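ABC transporter periplasmic-binding protein YtfQ (Mycobacterium smegmatis, PDB 6HBM) binds alpha-L-arabinofuranose in the cleft between its two lobes and probably delivers such sugars to an ABC importer. Local coordinates at residues 187-192 with 213-218; 29-34 with 259-264; 105-110 with 156-161. All coordinates share one frame; numbering follows the deposited sequence.

The three contacts surround one bound arabinofuranose, and each touches it. Contact 1 packs two helix starts within the lobe built on strand 177-184 and its neighbours. Contacts 2 and 3 each join that lobe to the other one, the first through the crossing segment 259-264 and the second across the cleft, beside the sugar. Their centres lie about 13 Å apart for contacts 1 and 2, 16 Å for contacts 2 and 3, and 19 Å for contacts 1 and 3. Polar links tie them together: Asp215 OD1 sits 2.9 Å from Gly30 N, and Arg32 NH1 makes a salt bridge of 2.9 Å to Asp105 OD2. Phe187 of contact 1 packs on Arg106 of contact 3.

Contact 1. Residues 187-192 with 213-218; sequences FTRSGG and NDDMGL. With AHR (alpha-L-arabinofuranose), chain J.
Arg189 and Asp215 carry the charged part of this contact, with a salt bridge of 3.2 Å between Arg189 NH1 and Asp215 OD2. The two flat groups are steeply inclined, 75° between their planes, and do not pair side by side. Leu218 lays CD1 over a face of the same guanidinium, and the other Asp215 oxygen takes the backbone N of Gly30.

Asn213 OD1 caps its helix by accepting from Met216 N at 3.1 Å, the donor standing above the carbonyl plane. Asn213 ND2 gives the sugar O2 a nearly straight bond of 2.8 Å, and together the two bonds fix the amide's rotation.

Apolar packing centres on Phe187. Carbon C2 of the sugar lies over one ring face toward the rim. Met216, with CG beside its backbone N (chi1 -75°) and a bend at chi3 (-33°), brings CE to the ring edge, 3.9 Å from Phe187 CD1; its SD makes an oblique Met-aromatic contact.

Thr188, whose OG1 accepts from Gly191 N, caps helix 189-202 as Asn213 caps helix 214-226, and the two helix starts lie side by side near the cleft. Helix 244-252 packs against Leu218, and helix 158-171 against Phe187.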
loop_
_atom_site.group_PDB
_atom_site.type_symbol
_atom_site.label_atom_id
_atom_site.label_comp_id
_atom_site.label_asym_id
_atom_site.label_seq_id
_atom_site.Cartn_x
_atom_site.Cartn_y
_atom_site.Cartn_z
ATOM N N PHE A 187 -1.486 -9.048 -3.834
ATOM C CA PHE A 187 -2.378 -8.045 -3.221
ATOM C C PHE A 187 -3.838 -8.211 -3.652
ATOM O O PHE A 187 -4.506 -7.219 -3.911
ATOM C CB PHE A 187 -1.920 -6.591 -3.478
ATOM C CG PHE A 187 -0.659 -6.081 -2.824
ATOM C CD1 PHE A 187 -0.358 -6.406 -1.510
ATOM C CD2 PHE A 187 0.118 -5.117 -3.451
ATOM C CE1 PHE A 187 0.746 -5.856 -0.877
ATOM C CE2 PHE A 187 1.229 -4.576 -2.821
ATOM C CZ PHE A 187 1.533 -4.945 -1.536
ATOM N N THR A 188 -4.343 -9.444 -3.722
ATOM C CA THR A 188 -5.731 -9.684 -4.115
ATOM C C THR A 188 -6.388 -10.609 -3.130
ATOM O O THR A 188 -5.714 -11.261 -2.344
ATOM C CB THR A 188 -5.811 -10.264 -5.528
ATOM O OG1 THR A 188 -4.977 -11.411 -5.616
ATOM C CG2 THR A 188 -5.422 -9.267 -6.586
ATOM N N ARG A 189 -7.709 -10.680 -3.181
ATOM C CA ARG A 189 -8.472 -11.567 -2.310
ATOM C C ARG A 189 -8.318 -12.981 -2.885
ATOM O O ARG A 189 -8.157 -13.933 -2.119
ATOM C CB ARG A 189 -9.959 -11.138 -2.237
ATOM C CG ARG A 189 -10.411 -10.456 -0.934
ATOM C CD ARG A 189 -11.939 -10.428 -0.873
ATOM N NE ARG A 189 -12.504 -9.445 0.058
ATOM C CZ ARG A 189 -12.580 -8.130 -0.154
ATOM N NH1 ARG A 189 -12.074 -7.592 -1.264
ATOM N NH2 ARG A 189 -13.138 -7.337 0.754
ATOM N N SER A 190 -8.346 -13.111 -4.236
ATOM C CA SER A 190 -8.180 -14.401 -4.915
ATOM C C SER A 190 -6.888 -15.080 -4.470
ATOM O O SER A 190 -6.920 -16.187 -3.923
ATOM C CB SER A 190 -8.170 -14.221 -6.434
ATOM O OG SER A 190 -7.651 -15.359 -7.112
ATOM N N GLY A 191 -5.774 -14.380 -4.689
ATOM C CA GLY A 191 -4.440 -14.830 -4.310
ATOM C C GLY A 191 -4.357 -15.085 -2.820
ATOM O O GLY A 191 -3.839 -16.123 -2.390
ATOM N N GLY A 192 -4.953 -14.174 -2.046
ATOM C CA GLY A 192 -4.988 -14.279 -0.595
ATOM C C GLY A 192 -5.599 -15.555 -0.079
ATOM O O GLY A 192 -5.174 -16.044 0.959
ATOM N N ASN A 213 -1.562 -6.649 2.876
ATOM C CA ASN A 213 -2.631 -5.746 2.491
ATOM C C ASN A 213 -3.880 -6.448 2.926
ATOM O O ASN A 213 -4.044 -7.630 2.615
ATOM C CB ASN A 213 -2.552 -5.371 0.997
ATOM C CG ASN A 213 -3.398 -6.106 -0.017
ATOM O OD1 ASN A 213 -3.500 -7.336 -0.056
ATOM N ND2 ASN A 213 -3.982 -5.361 -0.922
ATOM N N ASP A 214 -4.681 -5.818 3.776
ATOM C CA ASP A 214 -5.842 -6.510 4.341
ATOM C C ASP A 214 -6.635 -7.338 3.317
ATOM O O ASP A 214 -7.128 -8.385 3.694
ATOM C CB ASP A 214 -6.750 -5.551 5.120
ATOM C CG ASP A 214 -7.232 -4.345 4.355
ATOM O OD1 ASP A 214 -7.020 -4.297 3.118
ATOM O OD2 ASP A 214 -7.818 -3.442 4.989
ATOM N N ASP A 215 -6.698 -6.914 2.035
ATOM C CA ASP A 215 -7.375 -7.656 0.951
ATOM C C ASP A 215 -6.948 -9.126 0.877
ATOM O O ASP A 215 -7.818 -10.004 0.792
ATOM C CB ASP A 215 -7.174 -6.983 -0.429
ATOM C CG ASP A 215 -8.373 -6.194 -0.917
ATOM O OD1 ASP A 215 -8.602 -5.070 -0.388
ATOM O OD2 ASP A 215 -9.066 -6.682 -1.858
ATOM N N MET A 216 -5.629 -9.400 0.924
ATOM C CA MET A 216 -5.149 -10.794 0.959
ATOM C C MET A 216 -5.590 -11.466 2.277
ATOM O O MET A 216 -6.023 -12.617 2.243
ATOM C CB MET A 216 -3.625 -10.882 0.801
ATOM C CG MET A 216 -3.147 -10.631 -0.630
ATOM S SD MET A 216 -1.346 -10.414 -0.892
ATOM C CE MET A 216 -0.830 -9.588 0.662
ATOM N N GLY A 217 -5.528 -10.719 3.392
ATOM C CA GLY A 217 -5.983 -11.160 4.711
ATOM C C GLY A 217 -7.469 -11.490 4.793
ATOM O O GLY A 217 -7.893 -12.292 5.629
ATOM N N LEU A 218 -8.276 -10.846 3.946
ATOM C CA LEU A 218 -9.702 -11.103 3.855
ATOM C C LEU A 218 -9.899 -12.432 3.135
ATOM O O LEU A 218 -10.483 -13.350 3.717
ATOM C CB LEU A 218 -10.448 -9.941 3.183
ATOM C CG LEU A 218 -10.496 -8.661 4.041
ATOM C CD1 LEU A 218 -10.899 -7.438 3.224
ATOM C CD2 LEU A 218 -11.451 -8.826 5.232
HETATM O O5 AHR J . 1.072 0.630 -3.145
HETATM C C5 AHR J . 0.292 0.485 -1.972
HETATM C C4 AHR J . -0.341 -0.873 -2.009
HETATM O O4 AHR J . -0.998 -1.063 -3.293
HETATM C C3 AHR J . -1.435 -1.131 -0.986
HETATM O O3 AHR J . -0.981 -1.447 0.321
HETATM C C2 AHR J . -2.151 -2.298 -1.648
HETATM O O2 AHR J . -3.371 -2.627 -0.995
HETATM C C1 AHR J . -2.235 -1.775 -3.088
HETATM O O1 AHR J . -2.437 -2.805 -4.088
#

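Contact 2. Residues 29-34 with 259-264. With ZN (zinc ion), chain D; AHR (alpha-L-arabinofuranose), chain J.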
loop_
_atom_site.group_PDB
_atom_site.type_symbol
_atom_site.label_atom_id
_atom_site.label_comp_id
_atom_site.label_asym_id
_atom_site.label_seq_id
_atom_site.Cartn_x
_atom_site.Cartn_y
_atom_site.Cartn_z
ATOM N N SER A 29 -6.814 -4.026 -4.936
ATOM C CA SER A 29 -7.158 -3.883 -3.540
ATOM C C SER A 29 -8.136 -2.761 -3.343
ATOM O O SER A 29 -8.204 -1.835 -4.146
ATOM C CB SER A 29 -5.892 -3.560 -2.775
ATOM O OG SER A 29 -5.393 -2.313 -3.231
ATOM N N GLY A 30 -8.818 -2.800 -2.218
ATOM C CA GLY A 30 -9.769 -1.767 -1.834
ATOM C C GLY A 30 -9.067 -0.437 -1.679
ATOM O O GLY A 30 -9.635 0.619 -1.990
ATOM N N TRP A 31 -7.798 -0.505 -1.236
ATOM C CA TRP A 31 -6.920 0.649 -1.105
ATOM C C TRP A 31 -6.726 1.311 -2.480
ATOM O O TRP A 31 -6.689 2.547 -2.558
ATOM C CB TRP A 31 -5.561 0.224 -0.506
ATOM C CG TRP A 31 -4.682 1.372 -0.111
ATOM C CD1 TRP A 31 -4.493 1.876 1.143
ATOM C CD2 TRP A 31 -3.858 2.143 -0.982
ATOM N NE1 TRP A 31 -3.605 2.922 1.102
ATOM C CE2 TRP A 31 -3.173 3.084 -0.185
ATOM C CE3 TRP A 31 -3.608 2.113 -2.361
ATOM C CZ2 TRP A 31 -2.300 4.025 -0.732
ATOM C CZ3 TRP A 31 -2.744 3.043 -2.899
ATOM C CH2 TRP A 31 -2.124 4.006 -2.097
ATOM N N ARG A 32 -6.549 0.489 -3.546
ATOM C CA ARG A 32 -6.374 0.988 -4.931
ATOM C C ARG A 32 -7.603 1.758 -5.446
ATOM O O ARG A 32 -7.473 2.797 -6.118
ATOM C CB ARG A 32 -6.119 -0.162 -5.905
ATOM C CG ARG A 32 -4.688 -0.389 -6.235
ATOM C CD ARG A 32 -4.189 0.585 -7.267
ATOM N NE ARG A 32 -3.295 1.594 -6.711
ATOM C CZ ARG A 32 -2.054 1.373 -6.282
ATOM N NH1 ARG A 32 -1.313 2.378 -5.828
ATOM N NH2 ARG A 32 -1.550 0.143 -6.278
ATOM N N THR A 33 -8.791 1.210 -5.192
ATOM C CA THR A 33 -10.017 1.866 -5.638
ATOM C C THR A 33 -10.170 3.181 -4.888
ATOM O O THR A 33 -10.463 4.194 -5.518
ATOM C CB THR A 33 -11.207 0.925 -5.542
ATOM O OG1 THR A 33 -11.517 0.604 -4.172
ATOM C CG2 THR A 33 -11.010 -0.351 -6.380
ATOM N N ALA A 34 -9.846 3.193 -3.573
ATOM C CA ALA A 34 -9.892 4.414 -2.763
ATOM C C ALA A 34 -8.884 5.415 -3.266
ATOM O O ALA A 34 -9.198 6.608 -3.356
ATOM C CB ALA A 34 -9.604 4.104 -1.308
ATOM N N VAL A 259 -2.760 -2.003 10.520
ATOM C CA VAL A 259 -1.902 -0.802 10.541
ATOM C C VAL A 259 -2.348 0.041 9.338
ATOM O O VAL A 259 -2.323 -0.456 8.214
ATOM C CB VAL A 259 -0.397 -1.154 10.500
ATOM N N GLU A 260 -2.799 1.289 9.583
ATOM C CA GLU A 260 -3.421 2.164 8.581
ATOM C C GLU A 260 -2.441 2.703 7.536
ATOM O O GLU A 260 -1.438 3.310 7.874
ATOM C CB GLU A 260 -4.240 3.315 9.274
ATOM C CG GLU A 260 -4.126 4.733 8.707
ATOM C CD GLU A 260 -4.938 5.818 9.403
ATOM O OE1 GLU A 260 -4.589 7.016 9.273
ATOM O OE2 GLU A 260 -5.923 5.467 10.092
ATOM N N CYS A 261 -2.761 2.500 6.262
ATOM C CA CYS A 261 -2.015 3.054 5.142
ATOM C C CYS A 261 -2.994 4.020 4.486
ATOM O O CYS A 261 -4.075 3.596 4.079
ATOM C CB CYS A 261 -1.564 1.972 4.171
ATOM S SG CYS A 261 -0.702 2.612 2.711
ATOM N N ASN A 262 -2.638 5.300 4.375
ATOM C CA ASN A 262 -3.578 6.300 3.870
ATOM C C ASN A 262 -3.706 6.347 2.332
ATOM O O ASN A 262 -2.737 6.706 1.660
ATOM C CB ASN A 262 -3.231 7.653 4.425
ATOM C CG ASN A 262 -4.468 8.417 4.728
ATOM O OD1 ASN A 262 -5.309 8.618 3.842
ATOM N ND2 ASN A 262 -4.627 8.830 5.987
ATOM N N PRO A 263 -4.889 6.039 1.752
ATOM C CA PRO A 263 -5.027 6.079 0.284
ATOM C C PRO A 263 -5.428 7.404 -0.316
ATOM O O PRO A 263 -5.436 7.512 -1.537
ATOM C CB PRO A 263 -6.160 5.092 0.026
ATOM C CG PRO A 263 -6.998 5.164 1.234
ATOM C CD PRO A 263 -6.154 5.628 2.387
ATOM N N LEU A 264 -5.784 8.392 0.505
ATOM C CA LEU A 264 -6.338 9.645 0.014
ATOM C C LEU A 264 -5.271 10.701 -0.387
ATOM O O LEU A 264 -5.288 11.821 0.107
ATOM C CB LEU A 264 -7.323 10.188 1.071
ATOM C CG LEU A 264 -8.341 9.194 1.679
ATOM C CD1 LEU A 264 -9.345 9.923 2.545
ATOM C CD2 LEU A 264 -9.074 8.401 0.613
HETATM ZN ZN ZN D . -6.575 7.733 10.848
HETATM O O5 AHR J . 1.072 0.630 -3.145
HETATM C C5 AHR J . 0.292 0.485 -1.972
HETATM C C4 AHR J . -0.341 -0.873 -2.009
HETATM O O4 AHR J . -0.998 -1.063 -3.293
HETATM C C3 AHR J . -1.435 -1.131 -0.986
HETATM O O3 AHR J . -0.981 -1.447 0.321
HETATM C C2 AHR J . -2.151 -2.298 -1.648
HETATM O O2 AHR J . -3.371 -2.627 -0.995
HETATM C C1 AHR J . -2.235 -1.775 -3.088
HETATM O O1 AHR J . -2.437 -2.805 -4.088
#
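Trp31 NE1 points at the bend formed by Cys261 and Pro263 and meets three groups there. Trp31 NE1 gives a weak hydrogen bond to Cys261 O at 3.1 Å, bent to 132° at the hydrogen, while the carbonyl lies at the indole edge. Cys261 SG comes within 3.3 Å of Trp31 NE1, in an oblique sulfur-aromatic contact with the five-membered ring. Pro263 CB closes in over the ring, a CH-pi contact 3.6 Å from the centroid of the Trp31 five-membered ring and only 13° off its normal. With CG anti to the backbone N (chi1 -170°), the indole swings from helix 30-46 into this position. One turn on, Ala34 CB rests 3.8 Å from Pro263 CG and continues the apolar seam.

The opposite indole face belongs to the ligand: sugar C3 lies above it, offset toward the rim. Beside it, Ser29 OG holds two partners, accepting the capping bond from Arg32 N at 3.0 Å and donating to sugar O2 at 3.0 Å. At the far end, Glu260 binds a zinc ion through both carboxylate oxygens, with Glu291 completing the protein side.

The indole is thus sandwiched between a proline and a furanose, offering the sugar's C-H side an apolar surface while Ser29 takes a hydroxyl. Because the NE1 bond is weak and bent, packing by Pro263 and Cys261 probably does much of the holding of the indole.

Contact 3. Residues 105-110 with 156-161; sequences DRAVDT and GADPAI. With AHR (alpha-L-arabinofuranose), chain J.
Arg106 crosses the start of helix 158-171 and ends on the sugar. At its root, Arg106 CB lies 4.4 Å from CB of Asp158. Arg106 CG, anti to the carbonyl carbon (chi1 -54°), passes 3.7 Å from Pro159 CD, and the two side chains cross at about a right angle. CD stays beside the same proline carbon. From CG to NE the chain is extended, which carries the guanidinium past the proline to the ligand. Arg106 NE donates to sugar O5 at 2.8 Å, almost straight at 168°, with O5 in the guanidinium plane at its edge. Arg106 NH1 donates as straight a bond, also 2.8 Å, to the sugar's ring oxygen O4. Arg106 NH2 is turned from the sugar: Ala157 CB touches it at 3.4 Å, and Val82 O accepts from it.

Sugar O5 is gripped from a second quarter, since it donates to Asp105 OD2 at 2.6 Å. The hydroxyl therefore both accepts and donates, and its orientation is probably well fixed. Asp105 OD2 is also in a salt bridge with Arg32, which would probably offset its charge while it accepts from the sugar hydroxyl.

Further along the loop, Ala107 N makes a weak hydrogen bond of 3.3 Å to Asp158 OD2, while Asp158 OD1 is in a salt bridge with Arg84. The contact joins the loop leaving strand 101-104 in one lobe to the start of helix 158-171, with Ala157 at the N-cap position, in the other; helix 124-138 packs on Asp158 and Pro159 through Phe124.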
loop_
_atom_site.group_PDB
_atom_site.type_symbol
_atom_site.label_atom_id
_atom_site.label_comp_id
_atom_site.label_asym_id
_atom_site.label_seq_id
_atom_site.Cartn_x
_atom_site.Cartn_y
_atom_site.Cartn_z
ATOM N N ASP A 105 2.846 6.832 -3.880
ATOM C CA ASP A 105 2.995 5.686 -2.955
ATOM C C ASP A 105 4.176 4.730 -3.235
ATOM O O ASP A 105 5.016 4.605 -2.341
ATOM C CB ASP A 105 1.691 4.874 -2.771
ATOM C CG ASP A 105 1.217 4.010 -3.926
ATOM O OD1 ASP A 105 1.606 4.286 -5.070
ATOM O OD2 ASP A 105 0.435 3.081 -3.684
ATOM N N ARG A 106 4.270 4.090 -4.432
ATOM C CA ARG A 106 5.352 3.162 -4.774
ATOM C C ARG A 106 6.556 3.916 -5.344
ATOM O O ARG A 106 6.377 4.869 -6.101
ATOM C CB ARG A 106 4.848 2.106 -5.762
ATOM C CG ARG A 106 3.608 1.392 -5.239
ATOM C CD ARG A 106 3.288 0.118 -5.971
ATOM N NE ARG A 106 2.081 -0.512 -5.445
ATOM C CZ ARG A 106 1.564 -1.647 -5.910
ATOM N NH1 ARG A 106 0.461 -2.148 -5.372
ATOM N NH2 ARG A 106 2.145 -2.291 -6.922
ATOM N N ALA A 107 7.780 3.506 -4.952
ATOM C CA ALA A 107 9.044 4.131 -5.363
ATOM C C ALA A 107 9.630 3.501 -6.642
ATOM O O ALA A 107 9.028 2.590 -7.214
ATOM C CB ALA A 107 10.054 4.038 -4.218
ATOM N N VAL A 108 10.787 4.021 -7.107
ATOM C CA VAL A 108 11.469 3.507 -8.298
ATOM C C VAL A 108 12.936 3.112 -7.995
ATOM O O VAL A 108 13.504 3.511 -6.976
ATOM C CB VAL A 108 11.363 4.471 -9.505
ATOM N N ASP A 109 13.502 2.249 -8.866
ATOM C CA ASP A 109 14.897 1.795 -8.867
ATOM C C ASP A 109 15.451 2.454 -10.114
ATOM O O ASP A 109 15.268 1.952 -11.237
ATOM C CB ASP A 109 15.040 0.249 -8.949
ATOM C CG ASP A 109 16.413 -0.274 -9.398
ATOM O OD1 ASP A 109 17.444 0.376 -9.071
ATOM O OD2 ASP A 109 16.455 -1.329 -10.079
ATOM N N THR A 110 16.041 3.630 -9.918
ATOM C CA THR A 110 16.597 4.399 -11.007
ATOM C C THR A 110 17.973 4.868 -10.658
ATOM O O THR A 110 18.277 5.125 -9.483
ATOM C CB THR A 110 15.720 5.571 -11.340
ATOM O OG1 THR A 110 16.250 6.148 -12.533
ATOM C CG2 THR A 110 15.652 6.612 -10.208
ATOM N N GLY A 156 8.069 -7.467 -6.793
ATOM C CA GLY A 156 8.680 -6.324 -7.474
ATOM C C GLY A 156 8.251 -4.948 -6.981
ATOM O O GLY A 156 9.019 -3.990 -7.095
ATOM N N ALA A 157 7.016 -4.821 -6.459
ATOM C CA ALA A 157 6.472 -3.551 -5.948
ATOM C C ALA A 157 7.187 -3.110 -4.664
ATOM O O ALA A 157 7.481 -3.972 -3.820
ATOM C CB ALA A 157 4.984 -3.717 -5.665
ATOM N N ASP A 158 7.442 -1.775 -4.505
ATOM C CA ASP A 158 8.099 -1.195 -3.316
ATOM C C ASP A 158 7.435 -1.635 -1.999
ATOM O O ASP A 158 8.146 -2.153 -1.143
ATOM C CB ASP A 158 8.163 0.355 -3.421
ATOM C CG ASP A 158 8.939 1.142 -2.335
ATOM O OD1 ASP A 158 10.013 0.663 -1.899
ATOM O OD2 ASP A 158 8.491 2.269 -1.968
ATOM N N PRO A 159 6.095 -1.535 -1.819
ATOM C CA PRO A 159 5.496 -1.968 -0.541
ATOM C C PRO A 159 5.774 -3.414 -0.140
ATOM O O PRO A 159 6.051 -3.659 1.027
ATOM C CB PRO A 159 3.988 -1.705 -0.739
ATOM C CG PRO A 159 3.793 -1.575 -2.205
ATOM C CD PRO A 159 5.067 -0.946 -2.698
ATOM N N ALA A 160 5.741 -4.349 -1.099
ATOM C CA ALA A 160 5.998 -5.761 -0.824
ATOM C C ALA A 160 7.422 -6.027 -0.309
ATOM O O ALA A 160 7.584 -6.790 0.653
ATOM C CB ALA A 160 5.748 -6.592 -2.071
ATOM N N ILE A 161 8.453 -5.383 -0.939
ATOM C CA ILE A 161 9.867 -5.531 -0.555
ATOM C C ILE A 161 10.055 -4.909 0.831
ATOM O O ILE A 161 10.475 -5.600 1.752
ATOM C CB ILE A 161 10.812 -4.892 -1.605
HETATM O O5 AHR J . 1.072 0.630 -3.145
HETATM C C5 AHR J . 0.292 0.485 -1.972
HETATM C C4 AHR J . -0.341 -0.873 -2.009
HETATM O O4 AHR J . -0.998 -1.063 -3.293
HETATM C C3 AHR J . -1.435 -1.131 -0.986
HETATM O O3 AHR J . -0.981 -1.447 0.321
HETATM C C2 AHR J . -2.151 -2.298 -1.648
HETATM O O2 AHR J . -3.371 -2.627 -0.995
HETATM C C1 AHR J . -2.235 -1.775 -3.088
HETATM O O1 AHR J . -2.437 -2.805 -4.088
#